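Side-chain contacts in cyclic nucleotide-binding protein (Ruegeria pomeroyi, PDB 3FX3), which probably binds DNA as a transcription factor of the Crp type, coupling a cyclic nucleotide-binding domain to a helix-turn-helix domain: residues B[10-15]-B[80-85]; B[164-167]-B[172-175]. All coordinates share one frame; numbering follows the deposited sequence.

Overall arrangement
Contact 1 comes first along the chain: it brings the end of the N-terminal helix 7-13 onto the turn between strands 74-81 and 84-86, closing a loop of 64 residues that holds much of the beta structure of the cyclic nucleotide-binding domain. Contact 2 opens after the long helix 125-147 has been passed; it joins the end of helix 154-165 to strand 173-176 across a four-residue link in the Crp-like helix-turn-helix domain. The two contacts follow in series, neither nested nor crossed, with centres about 14 Å apart. They nevertheless touch: a salt bridge between R82 and D167, and packing of T81 on L165, tie one domain to the other.

Contact 1: residues B[10-15]-B[80-85]; sequences KAIARN and FTRGES. With PO4 (phosphate ion), chain F.
I12 reaches from the last turn of helix 7-13 onto G83 and R82, the bend between two strands. CG2, set anti to the backbone N, lies against the G83 backbone, 3.6 Å from G83 N, while CG1 and CD1 lean obliquely on the R82 guanidinium, with I12 CD1 3.5 Å from R82 NH2. The two side chains cross at about a right angle. R82 gets there because its chain bends at chi3 (-85°); its NH1 forms a salt bridge with the carboxylate of D167. G83, at positive phi (82°), brings bare backbone up to the helix end: G83 CA lies 3.6 Å from I12 O. No hydrogen bond spans the two segments; packing joins them. E84 OE1 accepts the T81 N-H (T81 N to E84 OE1 2.8 Å) on the anti side of the carboxylate, 29° out of its plane, and OE2 pairs with R187. Away from the turn K10 NZ donates to phosphate O2 at 2.7 Å; S32 OG also binds the ion, probably from the crystallisation liquor. The bend is a type II beta turn, T81 to E84, with G83 third, packed against helix 7-13 beside the beta structure of the cyclic nucleotide-binding domain.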
ATOM      1  N   LYS B  10       5.934   8.093  22.878  1.00 27.33           N
ATOM      2  CA  LYS B  10       4.731   8.434  22.138  1.00 27.37           C
ATOM      3  C   LYS B  10       5.067   9.041  20.750  1.00 27.68           C
ATOM      4  O   LYS B  10       4.351   8.769  19.763  1.00 27.92           O
ATOM      5  CB  LYS B  10       3.846   9.378  22.947  1.00 27.34           C
ATOM      6  CG  LYS B  10       3.137   8.720  24.152  1.00 27.93           C
ATOM      7  CD  LYS B  10       2.402   9.813  25.001  1.00 29.30           C
ATOM      8  CE  LYS B  10       1.656   9.213  26.220  1.00 30.32           C
ATOM      9  NZ  LYS B  10       1.043  10.247  27.147  1.00 30.20           N
ATOM     10  N   ALA B  11       6.158   9.818  20.671  1.00 27.34           N
ATOM     11  CA  ALA B  11       6.636  10.365  19.366  1.00 27.16           C
ATOM     12  C   ALA B  11       7.003   9.214  18.431  1.00 27.04           C
ATOM     13  O   ALA B  11       6.620   9.217  17.268  1.00 27.28           O
ATOM     14  CB  ALA B  11       7.834  11.341  19.550  1.00 25.74           C
ATOM     15  N   ILE B  12       7.710   8.211  18.945  1.00 27.60           N
ATOM     16  CA  ILE B  12       7.978   6.992  18.154  1.00 27.53           C
ATOM     17  C   ILE B  12       6.670   6.310  17.687  1.00 28.07           C
ATOM     18  O   ILE B  12       6.528   5.979  16.497  1.00 27.75           O
ATOM     19  CB  ILE B  12       8.875   6.012  18.914  1.00 27.77           C
ATOM     20  CG1 ILE B  12      10.282   6.597  19.052  1.00 28.47           C
ATOM     21  CG2 ILE B  12       8.964   4.641  18.200  1.00 26.85           C
ATOM     22  CD1 ILE B  12      11.167   5.842  20.060  1.00 28.84           C
ATOM     23  N   ALA B  13       5.703   6.156  18.592  1.00 27.68           N
ATOM     24  CA  ALA B  13       4.427   5.525  18.240  1.00 27.86           C
ATOM     25  C   ALA B  13       3.655   6.273  17.139  1.00 28.94           C
ATOM     26  O   ALA B  13       2.914   5.655  16.368  1.00 27.83           O
ATOM     27  CB  ALA B  13       3.539   5.340  19.485  1.00 27.49           C
ATOM     28  N   ARG B  14       3.827   7.597  17.074  1.00 30.17           N
ATOM     29  CA  ARG B  14       3.147   8.419  16.052  1.00 31.26           C
ATOM     30  C   ARG B  14       3.566   8.115  14.607  1.00 31.58           C
ATOM     31  O   ARG B  14       2.864   8.452  13.679  1.00 32.62           O
ATOM     32  CB  ARG B  14       3.316   9.897  16.374  1.00 31.87           C
ATOM     33  CG  ARG B  14       2.456  10.367  17.561  1.00 32.74           C
ATOM     34  CD  ARG B  14       2.889  11.741  18.048  1.00 35.78           C
ATOM     35  NE  ARG B  14       1.998  12.260  19.085  1.00 37.36           N
ATOM     36  CZ  ARG B  14       0.817  12.842  18.850  1.00 38.90           C
ATOM     37  NH1 ARG B  14       0.353  13.003  17.612  1.00 38.60           N
ATOM     38  NH2 ARG B  14       0.086  13.281  19.862  1.00 39.74           N
ATOM     39  N   ASN B  15       4.692   7.447  14.429  0.50 31.67           N
ATOM     40  CA  ASN B  15       5.108   6.993  13.112  0.50 31.82           C
ATOM     41  C   ASN B  15       4.397   5.721  12.639  0.50 31.42           C
ATOM     42  O   ASN B  15       4.533   5.340  11.481  0.50 31.11           O
ATOM     43  CB  ASN B  15       6.625   6.751  13.120  0.50 32.28           C
ATOM     44  CG  ASN B  15       7.417   8.019  13.366  0.50 32.23           C
ATOM     45  OD1 ASN B  15       7.014   9.118  12.962  0.50 32.54           O
ATOM     46  ND2 ASN B  15       8.546   7.876  14.041  0.50 32.98           N
ATOM     47  N   PHE B  80       8.688  -6.954  12.894  1.00 27.39           N
ATOM     48  CA  PHE B  80       8.386  -5.520  13.068  1.00 27.19           C
ATOM     49  C   PHE B  80       9.359  -4.892  14.019  1.00 27.12           C
ATOM     50  O   PHE B  80       9.867  -5.567  14.923  1.00 26.42           O
ATOM     51  CB  PHE B  80       6.957  -5.330  13.608  1.00 26.49           C
ATOM     52  CG  PHE B  80       5.893  -5.720  12.626  1.00 27.94           C
ATOM     53  CD1 PHE B  80       5.569  -4.886  11.579  1.00 30.55           C
ATOM     54  CD2 PHE B  80       5.251  -6.953  12.715  1.00 28.53           C
ATOM     55  CE1 PHE B  80       4.594  -5.262  10.641  1.00 32.34           C
ATOM     56  CE2 PHE B  80       4.288  -7.324  11.797  1.00 29.40           C
ATOM     57  CZ  PHE B  80       3.950  -6.493  10.766  1.00 28.64           C
ATOM     58  N   THR B  81       9.578  -3.587  13.851  1.00 27.24           N
ATOM     59  CA  THR B  81      10.532  -2.865  14.660  1.00 27.12           C
ATOM     60  C   THR B  81       9.995  -1.470  15.027  1.00 27.33           C
ATOM     61  O   THR B  81       8.825  -1.175  14.819  1.00 26.76           O
ATOM     62  CB  THR B  81      11.933  -2.796  13.970  1.00 27.44           C
ATOM     63  OG1 THR B  81      12.912  -2.354  14.925  1.00 27.89           O
ATOM     64  CG2 THR B  81      11.937  -1.865  12.778  1.00 24.62           C
ATOM     65  N   ARG B  82      10.836  -0.641  15.615  1.00 28.63           N
ATOM     66  CA  ARG B  82      10.380   0.638  16.202  1.00 30.81           C
ATOM     67  C   ARG B  82       9.596   1.492  15.241  1.00 30.19           C
ATOM     68  O   ARG B  82       9.940   1.593  14.073  1.00 30.31           O
ATOM     69  CB  ARG B  82      11.524   1.454  16.800  1.00 31.61           C
ATOM     70  CG  ARG B  82      12.318   2.210  15.865  1.00 35.99           C
ATOM     71  CD  ARG B  82      13.686   2.646  16.482  1.00 42.44           C
ATOM     72  NE  ARG B  82      13.645   3.876  17.268  1.00 45.42           N
ATOM     73  CZ  ARG B  82      13.531   5.099  16.753  1.00 49.36           C
ATOM     74  NH1 ARG B  82      13.403   5.268  15.439  1.00 50.96           N
ATOM     75  NH2 ARG B  82      13.540   6.168  17.553  1.00 50.24           N
ATOM     76  N   GLY B  83       8.497   2.035  15.750  1.00 29.69           N
ATOM     77  CA  GLY B  83       7.587   2.876  14.993  1.00 29.20           C
ATOM     78  C   GLY B  83       6.602   2.109  14.141  1.00 28.57           C
ATOM     79  O   GLY B  83       5.953   2.692  13.299  1.00 28.11           O
ATOM     80  N   GLU B  84       6.476   0.802  14.334  1.00 28.32           N
ATOM     81  CA  GLU B  84       5.562   0.020  13.498  1.00 27.89           C
ATOM     82  C   GLU B  84       4.482  -0.628  14.325  1.00 27.84           C
ATOM     83  O   GLU B  84       4.759  -1.158  15.425  1.00 27.69           O
ATOM     84  CB  GLU B  84       6.322  -1.048  12.700  1.00 28.99           C
ATOM     85  CG  GLU B  84       7.410  -0.451  11.803  1.00 29.65           C
ATOM     86  CD  GLU B  84       8.162  -1.511  10.993  1.00 34.16           C
ATOM     87  OE1 GLU B  84       8.464  -2.627  11.491  1.00 32.26           O
ATOM     88  OE2 GLU B  84       8.449  -1.212   9.820  1.00 36.97           O
ATOM     89  N   SER B  85       3.253  -0.593  13.805  1.00 26.77           N
ATOM     90  CA  SER B  85       2.112  -1.195  14.498  1.00 27.03           C
ATOM     91  C   SER B  85       1.739  -2.500  13.843  1.00 26.67           C
ATOM     92  O   SER B  85       2.058  -2.731  12.687  1.00 26.59           O
ATOM     93  CB  SER B  85       0.877  -0.276  14.493  1.00 26.92           C
ATOM     94  OG  SER B  85       0.473   0.053  13.178  1.00 26.78           O
TER
HETATM   95  P   PO4 F 235      -0.352   9.143  30.353  1.00 75.68           P
HETATM   96  O1  PO4 F 235      -1.387   8.098  30.730  1.00 75.14           O
HETATM   97  O2  PO4 F 235       0.551   8.673  29.222  1.00 73.15           O
HETATM   98  O3  PO4 F 235      -1.109  10.410  29.997  1.00 72.98           O
HETATM   99  O4  PO4 F 235       0.575   9.370  31.533  1.00 76.35           O

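Contact 2: residues B[164-167]-B[172-175]; sequences ELCD and ACEV
C166 and C173 are joined by a disulfide, SG to SG 2.1 Å, between the end of helix 154-165 and the first residue of strand 173-176. C166 is the first residue to leave the helical conformation, and its SG lies beside its own backbone N (chi1 -74°). In C173 the SG stands anti to the backbone N (chi1 -172°), reaching from the strand toward the helix end. The CB-SG-SG-CB torsion is -111°, negative in sense and somewhat wider than the usual near-perpendicular value, and the CA atoms of the two cysteines are 6.5 Å apart.

The tight part of the contact lies on the V175 side of this bridge. One methyl, V175 CG1, meets two neighbouring partners in directions about a right angle apart: it is 3.6 Å from C166 SG and 3.8 Å from L165 CB. L165 touches it with the base of its side chain, while its branched end packs on T81 of the nucleotide-binding domain. I216 of the adjacent strand 213-216 also lies against both cysteines, and the backbones of C173 and V175 hydrogen-bond to that strand.

The other side is looser. A172, E174 and D167 are exposed, and E174 points its CB away from the helix.

Across the two segments no hydrogen bond forms; a covalent link and apolar packing do the joining. The eight residues from C166 to C173 are thus closed into a ring by a bond that reducing conditions could open, in which case the apolar contacts of V175, and those of I216 beside the cysteines, would probably remain.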
ATOM      1  N   GLU B 164      15.251   4.244   6.064  1.00 43.50           N
ATOM      2  CA  GLU B 164      13.964   4.328   6.714  1.00 45.53           C
ATOM      3  C   GLU B 164      14.083   4.030   8.223  1.00 45.98           C
ATOM      4  O   GLU B 164      13.406   4.663   9.013  1.00 46.45           O
ATOM      5  CB  GLU B 164      12.984   3.381   6.028  1.00 46.01           C
ATOM      6  CG  GLU B 164      11.567   3.456   6.553  1.00 50.26           C
ATOM      7  CD  GLU B 164      10.512   3.543   5.441  1.00 55.55           C
ATOM      8  OE1 GLU B 164      10.834   3.322   4.236  1.00 57.47           O
ATOM      9  OE2 GLU B 164       9.348   3.841   5.796  1.00 59.82           O
ATOM     10  N   LEU B 165      14.947   3.099   8.629  1.00 46.88           N
ATOM     11  CA  LEU B 165      15.161   2.830  10.073  1.00 47.98           C
ATOM     12  C   LEU B 165      15.806   4.001  10.852  1.00 49.17           C
ATOM     13  O   LEU B 165      15.591   4.142  12.046  1.00 48.98           O
ATOM     14  CB  LEU B 165      16.005   1.562  10.296  1.00 47.94           C
ATOM     15  CG  LEU B 165      15.499   0.201   9.793  1.00 48.39           C
ATOM     16  CD1 LEU B 165      16.519  -0.909  10.140  1.00 48.70           C
ATOM     17  CD2 LEU B 165      14.138  -0.107  10.358  1.00 47.90           C
ATOM     18  N   CYS B 166      16.600   4.836  10.194  1.00 50.75           N
ATOM     19  CA  CYS B 166      17.214   5.990  10.877  1.00 52.30           C
ATOM     20  C   CYS B 166      16.266   7.166  11.032  1.00 53.36           C
ATOM     21  O   CYS B 166      15.539   7.500  10.096  1.00 54.21           O
ATOM     22  CB  CYS B 166      18.433   6.462  10.111  1.00 52.28           C
ATOM     23  SG  CYS B 166      19.791   5.353  10.315  1.00 53.62           S
ATOM     24  N   ASP B 167      16.301   7.815  12.197  1.00 54.55           N
ATOM     25  CA  ASP B 167      15.440   8.987  12.468  1.00 55.55           C
ATOM     26  C   ASP B 167      15.784  10.231  11.662  1.00 55.97           C
ATOM     27  O   ASP B 167      14.895  10.904  11.138  1.00 56.81           O
ATOM     28  CB  ASP B 167      15.520   9.387  13.943  1.00 55.94           C
ATOM     29  CG  ASP B 167      14.675   8.507  14.835  1.00 57.13           C
ATOM     30  OD1 ASP B 167      13.635   7.981  14.366  1.00 58.15           O
ATOM     31  OD2 ASP B 167      15.056   8.350  16.015  1.00 59.22           O
ATOM     32  N   ALA B 172      25.820  10.780  11.260  1.00 50.53           N
ATOM     33  CA  ALA B 172      26.046   9.355  11.478  1.00 50.33           C
ATOM     34  C   ALA B 172      24.793   8.754  12.093  1.00 50.23           C
ATOM     35  O   ALA B 172      23.959   9.464  12.653  1.00 50.17           O
ATOM     36  CB  ALA B 172      27.253   9.121  12.380  1.00 49.87           C
ATOM     37  N   CYS B 173      24.652   7.439  11.973  1.00 50.24           N
ATOM     38  CA  CYS B 173      23.472   6.748  12.468  1.00 50.14           C
ATOM     39  C   CYS B 173      23.811   5.324  12.863  1.00 49.16           C
ATOM     40  O   CYS B 173      24.709   4.705  12.293  1.00 48.94           O
ATOM     41  CB  CYS B 173      22.392   6.734  11.390  1.00 50.47           C
ATOM     42  SG  CYS B 173      20.827   6.092  11.987  1.00 54.62           S
ATOM     43  N   GLU B 174      23.081   4.806  13.837  1.00 48.43           N
ATOM     44  CA  GLU B 174      23.239   3.436  14.257  1.00 48.08           C
ATOM     45  C   GLU B 174      21.869   2.799  14.464  1.00 46.75           C
ATOM     46  O   GLU B 174      21.041   3.324  15.212  1.00 46.70           O
ATOM     47  CB  GLU B 174      24.067   3.392  15.533  1.00 48.45           C
ATOM     48  CG  GLU B 174      23.925   2.098  16.315  1.00 51.13           C
ATOM     49  CD  GLU B 174      24.946   1.961  17.435  1.00 53.68           C
ATOM     50  OE1 GLU B 174      25.992   2.652  17.396  1.00 54.33           O
ATOM     51  OE2 GLU B 174      24.684   1.146  18.349  1.00 56.37           O
ATOM     52  N   VAL B 175      21.637   1.670  13.793  1.00 45.12           N
ATOM     53  CA  VAL B 175      20.369   0.942  13.910  1.00 44.05           C
ATOM     54  C   VAL B 175      20.611  -0.481  14.443  1.00 42.88           C
ATOM     55  O   VAL B 175      21.495  -1.190  13.973  1.00 42.92           O
ATOM     56  CB  VAL B 175      19.625   0.885  12.567  1.00 43.89           C
ATOM     57  CG1 VAL B 175      19.343   2.294  12.065  1.00 43.77           C
ATOM     58  CG2 VAL B 175      20.422   0.103  11.533  1.00 44.37           C
TER